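Local coordinates for putative acyl-[acyl-carrier-protein]--UDP-N-acetylglucosamine O-acyltransferase (Bacteroides fragilis, PDB 4R36), which probably transfers an acyl chain from acyl carrier protein to UDP-N-acetylglucosamine, at residues L171-Q185 with C188-R202. Numbering follows the deposited sequence.
Sequences LMHQFCRVGGYVMIQ and CRFSKDIPPYIIAGR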
ATOM      1  N   LEU A 171       6.822   2.399   7.002  1.00 14.21           N
ATOM      2  CA  LEU A 171       7.634   3.327   6.140  1.00 15.10           C
ATOM      3  C   LEU A 171       8.943   3.572   6.794  1.00 18.61           C
ATOM      4  O   LEU A 171       9.012   4.070   7.938  1.00 16.51           O
ATOM      5  CB  LEU A 171       6.948   4.668   5.926  1.00 16.77           C
ATOM      6  CG  LEU A 171       5.581   4.606   5.250  1.00 19.46           C
ATOM      7  CD1 LEU A 171       4.974   6.006   5.151  1.00 21.63           C
ATOM      8  CD2 LEU A 171       5.828   3.994   3.838  1.00 21.52           C
ATOM      9  N   MET A 172       9.986   3.131   6.089  1.00 19.10           N
ATOM     10  CA  MET A 172      11.361   3.141   6.561  1.00 23.61           C
ATOM     11  C   MET A 172      12.053   4.153   5.684  1.00 25.39           C
ATOM     12  O   MET A 172      12.203   3.927   4.478  1.00 23.42           O
ATOM     13  CB  MET A 172      11.984   1.751   6.337  1.00 24.70           C
ATOM     14  CG  MET A 172      13.434   1.752   6.622  1.00 25.98           C
ATOM     15  SD  MET A 172      14.127   0.145   6.916  1.00 26.11           S
ATOM     16  CE  MET A 172      15.694   0.615   7.646  1.00 29.62           C
ATOM     17  N   HIS A 173      12.402   5.273   6.272  1.00 22.08           N
ATOM     18  CA  HIS A 173      13.068   6.321   5.588  1.00 22.58           C
ATOM     19  C   HIS A 173      14.482   5.972   5.046  1.00 18.75           C
ATOM     20  O   HIS A 173      15.192   5.146   5.619  1.00 17.63           O
ATOM     21  CB  HIS A 173      13.223   7.435   6.589  1.00 24.58           C
ATOM     22  CG  HIS A 173      13.413   8.765   5.981  1.00 27.31           C
ATOM     23  ND1 HIS A 173      14.642   9.360   5.846  1.00 32.64           N
ATOM     24  CD2 HIS A 173      12.506   9.656   5.508  1.00 33.77           C
ATOM     25  CE1 HIS A 173      14.507  10.546   5.278  1.00 28.47           C
ATOM     26  NE2 HIS A 173      13.220  10.748   5.069  1.00 36.07           N
ATOM     27  N   GLN A 174      14.929   6.684   4.006  1.00 19.54           N
ATOM     28  CA  GLN A 174      16.269   6.407   3.405  1.00 18.33           C
ATOM     29  C   GLN A 174      17.377   6.439   4.406  1.00 17.68           C
ATOM     30  O   GLN A 174      17.363   7.228   5.372  1.00 19.25           O
ATOM     31  CB  GLN A 174      16.612   7.342   2.188  1.00 20.87           C
ATOM     32  CG  GLN A 174      16.410   8.787   2.490  1.00 26.48           C
ATOM     33  CD  GLN A 174      16.772   9.660   1.310  1.00 34.94           C
ATOM     34  OE1 GLN A 174      16.972   9.167   0.198  1.00 36.64           O
ATOM     35  NE2 GLN A 174      16.880  10.967   1.560  1.00 35.87           N
ATOM     36  N   PHE A 175      18.345   5.564   4.201  1.00 16.21           N
ATOM     37  CA  PHE A 175      19.557   5.499   4.998  1.00 17.97           C
ATOM     38  C   PHE A 175      19.334   4.972   6.441  1.00 16.76           C
ATOM     39  O   PHE A 175      20.257   5.056   7.276  1.00 21.28           O
ATOM     40  CB  PHE A 175      20.306   6.869   5.101  1.00 20.14           C
ATOM     41  CG  PHE A 175      20.574   7.544   3.792  1.00 24.48           C
ATOM     42  CD1 PHE A 175      21.501   7.010   2.907  1.00 29.41           C
ATOM     43  CD2 PHE A 175      19.920   8.712   3.452  1.00 27.03           C
ATOM     44  CE1 PHE A 175      21.778   7.633   1.671  1.00 31.13           C
ATOM     45  CE2 PHE A 175      20.157   9.329   2.199  1.00 32.37           C
ATOM     46  CZ  PHE A 175      21.100   8.794   1.320  1.00 29.82           C
ATOM     47  N   CYS A 176      18.137   4.552   6.786  1.00 14.86           N
ATOM     48  CA  CYS A 176      17.927   3.991   8.137  1.00 14.09           C
ATOM     49  C   CYS A 176      18.374   2.554   8.256  1.00 14.39           C
ATOM     50  O   CYS A 176      18.515   1.829   7.253  1.00 15.41           O
ATOM     51  CB  CYS A 176      16.459   4.119   8.541  1.00 15.28           C
ATOM     52  SG  CYS A 176      16.111   5.895   8.817  1.00 21.04           S
ATOM     53  N   ARG A 177      18.583   2.120   9.491  1.00 14.04           N
ATOM     54  CA  ARG A 177      18.975   0.775   9.784  1.00 14.78           C
ATOM     55  C   ARG A 177      18.111   0.199  10.899  1.00 15.60           C
ATOM     56  O   ARG A 177      17.782   0.892  11.882  1.00 16.30           O
ATOM     57  CB  ARG A 177      20.471   0.745  10.229  1.00 15.12           C
ATOM     58  CG  ARG A 177      20.910  -0.659  10.504  1.00 16.54           C
ATOM     59  CD  ARG A 177      22.419  -0.731  10.694  1.00 19.93           C
ATOM     60  NE  ARG A 177      22.886  -2.040  11.093  1.00 18.90           N
ATOM     61  CZ  ARG A 177      24.050  -2.277  11.659  1.00 22.02           C
ATOM     62  NH1 ARG A 177      24.954  -1.266  11.849  1.00 22.21           N
ATOM     63  NH2 ARG A 177      24.314  -3.533  12.033  1.00 21.06           N
ATOM     64  N   VAL A 178      17.698  -1.062  10.711  1.00 15.39           N
ATOM     65  CA  VAL A 178      16.943  -1.849  11.672  1.00 15.99           C
ATOM     66  C   VAL A 178      17.799  -3.020  12.172  1.00 16.90           C
ATOM     67  O   VAL A 178      18.307  -3.859  11.395  1.00 16.13           O
ATOM     68  CB  VAL A 178      15.639  -2.412  11.034  1.00 16.70           C
ATOM     69  CG1 VAL A 178      14.879  -3.333  11.963  1.00 17.17           C
ATOM     70  CG2 VAL A 178      14.748  -1.267  10.555  1.00 17.65           C
ATOM     71  N   GLY A 179      17.918  -3.120  13.491  1.00 16.96           N
ATOM     72  CA  GLY A 179      18.720  -4.158  14.149  1.00 15.19           C
ATOM     73  C   GLY A 179      18.004  -5.463  14.179  1.00 15.86           C
ATOM     74  O   GLY A 179      16.783  -5.569  13.904  1.00 14.45           O
ATOM     75  N   GLY A 180      18.784  -6.518  14.445  1.00 16.19           N
ATOM     76  CA  GLY A 180      18.196  -7.832  14.542  1.00 16.41           C
ATOM     77  C   GLY A 180      17.155  -7.995  15.590  1.00 17.89           C
ATOM     78  O   GLY A 180      17.217  -7.326  16.634  1.00 16.91           O
ATOM     79  N   TYR A 181      16.212  -8.897  15.339  1.00 16.61           N
ATOM     80  CA  TYR A 181      15.188  -9.344  16.314  1.00 19.25           C
ATOM     81  C   TYR A 181      14.181  -8.247  16.777  1.00 21.66           C
ATOM     82  O   TYR A 181      13.529  -8.363  17.776  1.00 20.84           O
ATOM     83  CB  TYR A 181      15.854  -9.988  17.532  1.00 21.60           C
ATOM     84  CG  TYR A 181      16.571 -11.235  17.187  1.00 23.02           C
ATOM     85  CD1 TYR A 181      15.864 -12.431  17.028  1.00 29.74           C
ATOM     86  CD2 TYR A 181      17.920 -11.238  17.001  1.00 28.17           C
ATOM     87  CE1 TYR A 181      16.541 -13.585  16.703  1.00 36.24           C
ATOM     88  CE2 TYR A 181      18.592 -12.413  16.642  1.00 31.78           C
ATOM     89  CZ  TYR A 181      17.882 -13.574  16.519  1.00 36.80           C
ATOM     90  OH  TYR A 181      18.436 -14.805  16.156  1.00 53.05           O
ATOM     91  N   VAL A 182      14.067  -7.208  15.996  1.00 19.49           N
ATOM     92  CA  VAL A 182      13.147  -6.118  16.259  1.00 21.88           C
ATOM     93  C   VAL A 182      11.795  -6.576  15.790  1.00 23.42           C
ATOM     94  O   VAL A 182      11.694  -7.410  14.850  1.00 26.23           O
ATOM     95  CB  VAL A 182      13.631  -4.940  15.437  1.00 23.47           C
ATOM     96  CG1 VAL A 182      12.574  -3.944  15.088  1.00 26.05           C
ATOM     97  CG2 VAL A 182      14.858  -4.247  16.052  1.00 20.63           C
ATOM     98  N   MET A 183      10.754  -6.078  16.426  1.00 20.45           N
ATOM     99  CA  MET A 183       9.448  -6.149  15.861  1.00 20.16           C
ATOM    100  C   MET A 183       8.944  -4.736  15.686  1.00 19.49           C
ATOM    101  O   MET A 183       8.826  -3.960  16.656  1.00 16.46           O
ATOM    102  CB  MET A 183       8.550  -6.928  16.736  1.00 21.39           C
ATOM    103  CG  MET A 183       7.333  -7.309  15.942  1.00 30.90           C
ATOM    104  SD  MET A 183       6.102  -6.173  16.502  1.00 40.89           S
ATOM    105  CE  MET A 183       4.934  -6.681  15.202  1.00 40.82           C
ATOM    106  N   ILE A 184       8.589  -4.397  14.446  1.00 17.35           N
ATOM    107  CA  ILE A 184       8.056  -3.056  14.166  1.00 16.55           C
ATOM    108  C   ILE A 184       6.567  -3.231  13.900  1.00 17.79           C
ATOM    109  O   ILE A 184       6.154  -4.000  12.995  1.00 15.21           O
ATOM    110  CB  ILE A 184       8.728  -2.421  12.951  1.00 16.93           C
ATOM    111  CG1 ILE A 184      10.246  -2.446  13.141  1.00 17.32           C
ATOM    112  CG2 ILE A 184       8.193  -1.022  12.763  1.00 16.74           C
ATOM    113  CD1 ILE A 184      11.028  -1.807  11.978  1.00 19.99           C
ATOM    114  N   GLN A 185       5.770  -2.450  14.599  1.00 14.47           N
ATOM    115  CA  GLN A 185       4.335  -2.601  14.516  1.00 17.41           C
ATOM    116  C   GLN A 185       3.757  -1.962  13.249  1.00 15.49           C
ATOM    117  O   GLN A 185       4.337  -1.083  12.656  1.00 14.98           O
ATOM    118  CB  GLN A 185       3.690  -1.994  15.768  1.00 19.75           C
ATOM    119  CG  GLN A 185       4.063  -2.911  16.983  1.00 23.14           C
ATOM    120  CD  GLN A 185       3.356  -2.506  18.293  1.00 26.88           C
ATOM    121  OE1 GLN A 185       2.881  -1.386  18.440  1.00 26.87           O
ATOM    122  NE2 GLN A 185       3.284  -3.442  19.228  1.00 28.57           N
ATOM    123  N   CYS A 188       3.638   1.818  11.352  1.00 15.34           N
ATOM    124  CA  CYS A 188       4.632   2.766  11.864  1.00 16.84           C
ATOM    125  C   CYS A 188       5.543   3.331  10.817  1.00 17.23           C
ATOM    126  O   CYS A 188       5.774   2.713   9.754  1.00 17.92           O
ATOM    127  CB  CYS A 188       5.448   2.122  13.011  1.00 15.73           C
ATOM    128  SG  CYS A 188       4.360   1.728  14.417  1.00 18.42           S
ATOM    129  N   ARG A 189       6.098   4.504  11.107  1.00 16.28           N
ATOM    130  CA  ARG A 189       7.038   5.125  10.232  1.00 15.56           C
ATOM    131  C   ARG A 189       8.181   5.653  11.046  1.00 16.46           C
ATOM    132  O   ARG A 189       7.983   6.095  12.188  1.00 16.26           O
ATOM    133  CB  ARG A 189       6.399   6.262   9.434  1.00 17.16           C
ATOM    134  CG  ARG A 189       5.705   7.284  10.332  1.00 19.01           C
ATOM    135  CD  ARG A 189       4.909   8.337   9.520  1.00 23.23           C
ATOM    136  NE  ARG A 189       4.127   9.197  10.402  1.00 23.84           N
ATOM    137  CZ  ARG A 189       3.223  10.071  10.026  1.00 24.94           C
ATOM    138  NH1 ARG A 189       2.944  10.249   8.744  1.00 25.77           N
ATOM    139  NH2 ARG A 189       2.651  10.838  10.942  1.00 24.31           N
ATOM    140  N   PHE A 190       9.374   5.713  10.439  1.00 15.38           N
ATOM    141  CA  PHE A 190      10.514   6.140  11.213  1.00 16.44           C
ATOM    142  C   PHE A 190      11.617   6.669  10.336  1.00 17.27           C
ATOM    143  O   PHE A 190      11.744   6.225   9.156  1.00 15.94           O
ATOM    144  CB  PHE A 190      11.069   5.012  12.083  1.00 15.90           C
ATOM    145  CG  PHE A 190      11.487   3.785  11.327  1.00 14.30           C
ATOM    146  CD1 PHE A 190      10.572   2.826  10.950  1.00 14.97           C
ATOM    147  CD2 PHE A 190      12.831   3.515  11.122  1.00 14.84           C
ATOM    148  CE1 PHE A 190      10.988   1.643  10.253  1.00 14.25           C
ATOM    149  CE2 PHE A 190      13.275   2.347  10.482  1.00 15.11           C
ATOM    150  CZ  PHE A 190      12.339   1.390  10.028  1.00 15.16           C
ATOM    151  N   SER A 191      12.394   7.602  10.883  1.00 14.08           N
ATOM    152  CA  SER A 191      13.552   8.133  10.146  1.00 17.38           C
ATOM    153  C   SER A 191      14.837   8.165  10.997  1.00 17.70           C
ATOM    154  O   SER A 191      15.805   8.900  10.694  1.00 17.69           O
ATOM    155  CB  SER A 191      13.212   9.509   9.635  1.00 22.03           C
ATOM    156  OG  SER A 191      12.892  10.275  10.781  1.00 27.71           O
ATOM    157  N   LYS A 192      14.871   7.313  12.016  1.00 16.36           N
ATOM    158  CA  LYS A 192      16.053   7.044  12.817  1.00 17.40           C
ATOM    159  C   LYS A 192      16.279   5.567  12.842  1.00 19.62           C
ATOM    160  O   LYS A 192      15.427   4.830  12.362  1.00 19.01           O
ATOM    161  CB  LYS A 192      15.829   7.627  14.202  1.00 18.72           C
ATOM    162  CG  LYS A 192      15.739   9.160  14.101  1.00 22.87           C
ATOM    163  CD  LYS A 192      16.483   9.893  15.176  1.00 29.06           C
ATOM    164  CE  LYS A 192      16.283  11.404  15.190  1.00 32.11           C
ATOM    165  NZ  LYS A 192      16.260  11.960  13.823  1.00 34.00           N
ATOM    166  N   ASP A 193      17.394   5.127  13.410  1.00 16.14           N
ATOM    167  CA  ASP A 193      17.689   3.733  13.483  1.00 17.12           C
ATOM    168  C   ASP A 193      16.891   3.038  14.624  1.00 17.63           C
ATOM    169  O   ASP A 193      16.570   3.638  15.696  1.00 17.64           O
ATOM    170  CB  ASP A 193      19.194   3.539  13.673  1.00 18.36           C
ATOM    171  CG  ASP A 193      20.024   4.066  12.506  1.00 18.78           C
ATOM    172  OD1 ASP A 193      19.583   4.099  11.344  1.00 19.64           O
ATOM    173  OD2 ASP A 193      21.164   4.545  12.767  1.00 20.08           O
ATOM    174  N   ILE A 194      16.612   1.748  14.436  1.00 15.46           N
ATOM    175  CA  ILE A 194      15.939   0.932  15.447  1.00 16.78           C
ATOM    176  C   ILE A 194      16.881  -0.108  16.008  1.00 16.73           C
ATOM    177  O   ILE A 194      17.289  -1.011  15.295  1.00 17.75           O
ATOM    178  CB  ILE A 194      14.697   0.278  14.892  1.00 17.42           C
ATOM    179  CG1 ILE A 194      13.775   1.374  14.305  1.00 19.08           C
ATOM    180  CG2 ILE A 194      13.958  -0.498  15.958  1.00 17.51           C
ATOM    181  CD1 ILE A 194      12.496   0.828  13.788  1.00 19.18           C
ATOM    182  N   PRO A 195      17.209   0.008  17.299  1.00 15.65           N
ATOM    183  CA  PRO A 195      18.260  -0.865  17.835  1.00 15.73           C
ATOM    184  C   PRO A 195      17.744  -2.287  18.057  1.00 15.87           C
ATOM    185  O   PRO A 195      16.514  -2.509  18.153  1.00 14.05           O
ATOM    186  CB  PRO A 195      18.670  -0.150  19.151  1.00 15.80           C
ATOM    187  CG  PRO A 195      17.406   0.501  19.565  1.00 16.38           C
ATOM    188  CD  PRO A 195      16.750   0.973  18.291  1.00 15.93           C
ATOM    189  N   PRO A 196      18.660  -3.257  18.210  1.00 15.12           N
ATOM    190  CA  PRO A 196      18.256  -4.682  18.171  1.00 16.22           C
ATOM    191  C   PRO A 196      17.405  -5.149  19.323  1.00 14.84           C
ATOM    192  O   PRO A 196      17.493  -4.542  20.406  1.00 17.52           O
ATOM    193  CB  PRO A 196      19.562  -5.425  18.134  1.00 16.63           C
ATOM    194  CG  PRO A 196      20.572  -4.458  18.557  1.00 17.48           C
ATOM    195  CD  PRO A 196      20.105  -3.095  18.163  1.00 16.47           C
ATOM    196  N   TYR A 197      16.548  -6.135  19.087  1.00 14.66           N
ATOM    197  CA  TYR A 197      15.755  -6.820  20.096  1.00 15.16           C
ATOM    198  C   TYR A 197      14.476  -6.083  20.588  1.00 14.85           C
ATOM    199  O   TYR A 197      13.792  -6.597  21.441  1.00 18.31           O
ATOM    200  CB  TYR A 197      16.619  -7.195  21.333  1.00 16.80           C
ATOM    201  CG  TYR A 197      17.875  -7.902  20.992  1.00 16.20           C
ATOM    202  CD1 TYR A 197      17.835  -9.174  20.457  1.00 17.54           C
ATOM    203  CD2 TYR A 197      19.104  -7.340  21.288  1.00 16.03           C
ATOM    204  CE1 TYR A 197      19.003  -9.843  20.117  1.00 18.63           C
ATOM    205  CE2 TYR A 197      20.285  -7.983  20.920  1.00 16.91           C
ATOM    206  CZ  TYR A 197      20.216  -9.256  20.396  1.00 19.42           C
ATOM    207  OH  TYR A 197      21.343  -9.862  19.991  1.00 19.05           O
ATOM    208  N   ILE A 198      14.214  -4.846  20.127  1.00 15.98           N
ATOM    209  CA  ILE A 198      13.090  -4.077  20.672  1.00 16.45           C
ATOM    210  C   ILE A 198      11.808  -4.210  19.860  1.00 16.80           C
ATOM    211  O   ILE A 198      11.828  -4.649  18.697  1.00 17.67           O
ATOM    212  CB  ILE A 198      13.431  -2.588  20.866  1.00 16.10           C
ATOM    213  CG1 ILE A 198      13.531  -1.788  19.570  1.00 16.67           C
ATOM    214  CG2 ILE A 198      14.722  -2.440  21.662  1.00 17.86           C
ATOM    215  CD1 ILE A 198      13.401  -0.301  19.748  1.00 19.22           C
ATOM    216  N   ILE A 199      10.710  -3.855  20.507  1.00 16.75           N
ATOM    217  CA  ILE A 199       9.466  -3.537  19.840  1.00 16.43           C
ATOM    218  C   ILE A 199       9.403  -2.046  19.598  1.00 15.48           C
ATOM    219  O   ILE A 199       9.648  -1.224  20.503  1.00 15.91           O
ATOM    220  CB  ILE A 199       8.259  -3.997  20.650  1.00 17.44           C
ATOM    221  CG1 ILE A 199       8.333  -5.502  20.969  1.00 21.68           C
ATOM    222  CG2 ILE A 199       6.943  -3.664  19.935  1.00 18.46           C
ATOM    223  CD1 ILE A 199       7.271  -5.962  21.950  1.00 22.26           C
ATOM    224  N   ALA A 200       9.098  -1.653  18.350  1.00 16.34           N
ATOM    225  CA  ALA A 200       8.913  -0.269  18.003  1.00 17.21           C
ATOM    226  C   ALA A 200       7.487  -0.119  17.536  1.00 17.80           C
ATOM    227  O   ALA A 200       7.017  -0.864  16.657  1.00 15.82           O
ATOM    228  CB  ALA A 200       9.873   0.163  16.924  1.00 19.33           C
ATOM    229  N   GLY A 201       6.785   0.817  18.148  1.00 17.28           N
ATOM    230  CA  GLY A 201       5.380   1.053  17.840  1.00 17.77           C
ATOM    231  C   GLY A 201       4.896   2.433  18.187  1.00 16.91           C
ATOM    232  O   GLY A 201       5.698   3.295  18.591  1.00 16.91           O
ATOM    233  N   ARG A 202       3.595   2.652  17.973  1.00 16.35           N
ATOM    234  CA  ARG A 202       2.925   3.944  18.176  1.00 17.16           C
ATOM    235  C   ARG A 202       3.232   4.991  17.109  1.00 16.15           C
ATOM    236  O   ARG A 202       4.124   4.827  16.282  1.00 18.27           O
ATOM    237  CB  ARG A 202       3.229   4.542  19.553  1.00 19.89           C
ATOM    238  CG  ARG A 202       2.924   3.488  20.633  1.00 23.94           C
ATOM    239  CD  ARG A 202       2.923   4.024  22.046  1.00 29.48           C
ATOM    240  NE  ARG A 202       2.618   3.000  23.127  1.00 31.15           N
ATOM    241  CZ  ARG A 202       1.420   2.521  23.514  1.00 31.55           C
ATOM    242  NH1 ARG A 202       0.265   2.842  22.933  1.00 39.16           N
ATOM    243  NH2 ARG A 202       1.354   1.716  24.547  1.00 34.83           N
TER
HETATM  244  O   HOH W   1      21.389   4.363   9.449  1.00 19.37           O
HETATM  245  O   HOH W   2       1.811   0.533  17.159  1.00 21.96           O
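L171-M172 runs parallel to R189-F190, and M183-I184 runs parallel to I199-A200. The register shifts by two residues between M172-F190 and the single bridge of V178 with I194, and M183-I199 keeps the register of that bridge. L171 N donates to C188 O, and L171 O accepts from F190 N. At the other ladder, M183 O takes A200 N at 2.9 Å. D193 OD1 accepts R177 N at 2.9 Å from above the carboxylate plane, 36° out of it. A water bridges the same oxygen to F175 O. D193 OD2 is held by S269 and R271. The two segments are successive coils of the left-handed beta helix of this acyltransferase. They lie at its C-terminal end, where P195 and Y197 meet helix 222-237. F190 is buried among M172, V178, I184 and I194. Its CG sits between the backbone N and carbonyl carbon (chi1 58°), and the ring is turned toward the preceding coil, against M172 and V178. M172 CA lies over one face, offset toward the rim, and M172 SD makes an oblique Met-aromatic contact. I194 CD1 is centred over the opposite face, 3.6 Å above the plane. V178 CG2 reaches F190 CZ at 3.6 Å. I184 CD1 touches I194 CD1 at 3.5 Å. At the turns, the Y181 and Y197 rings lie side by side, planes at 14°, but barely overlap. S191 CB packs over one face of the H173 imidazole. Neighbouring Q174 belongs to the UDP-N-acetylglucosamine site, which is empty of that ligand in this chain.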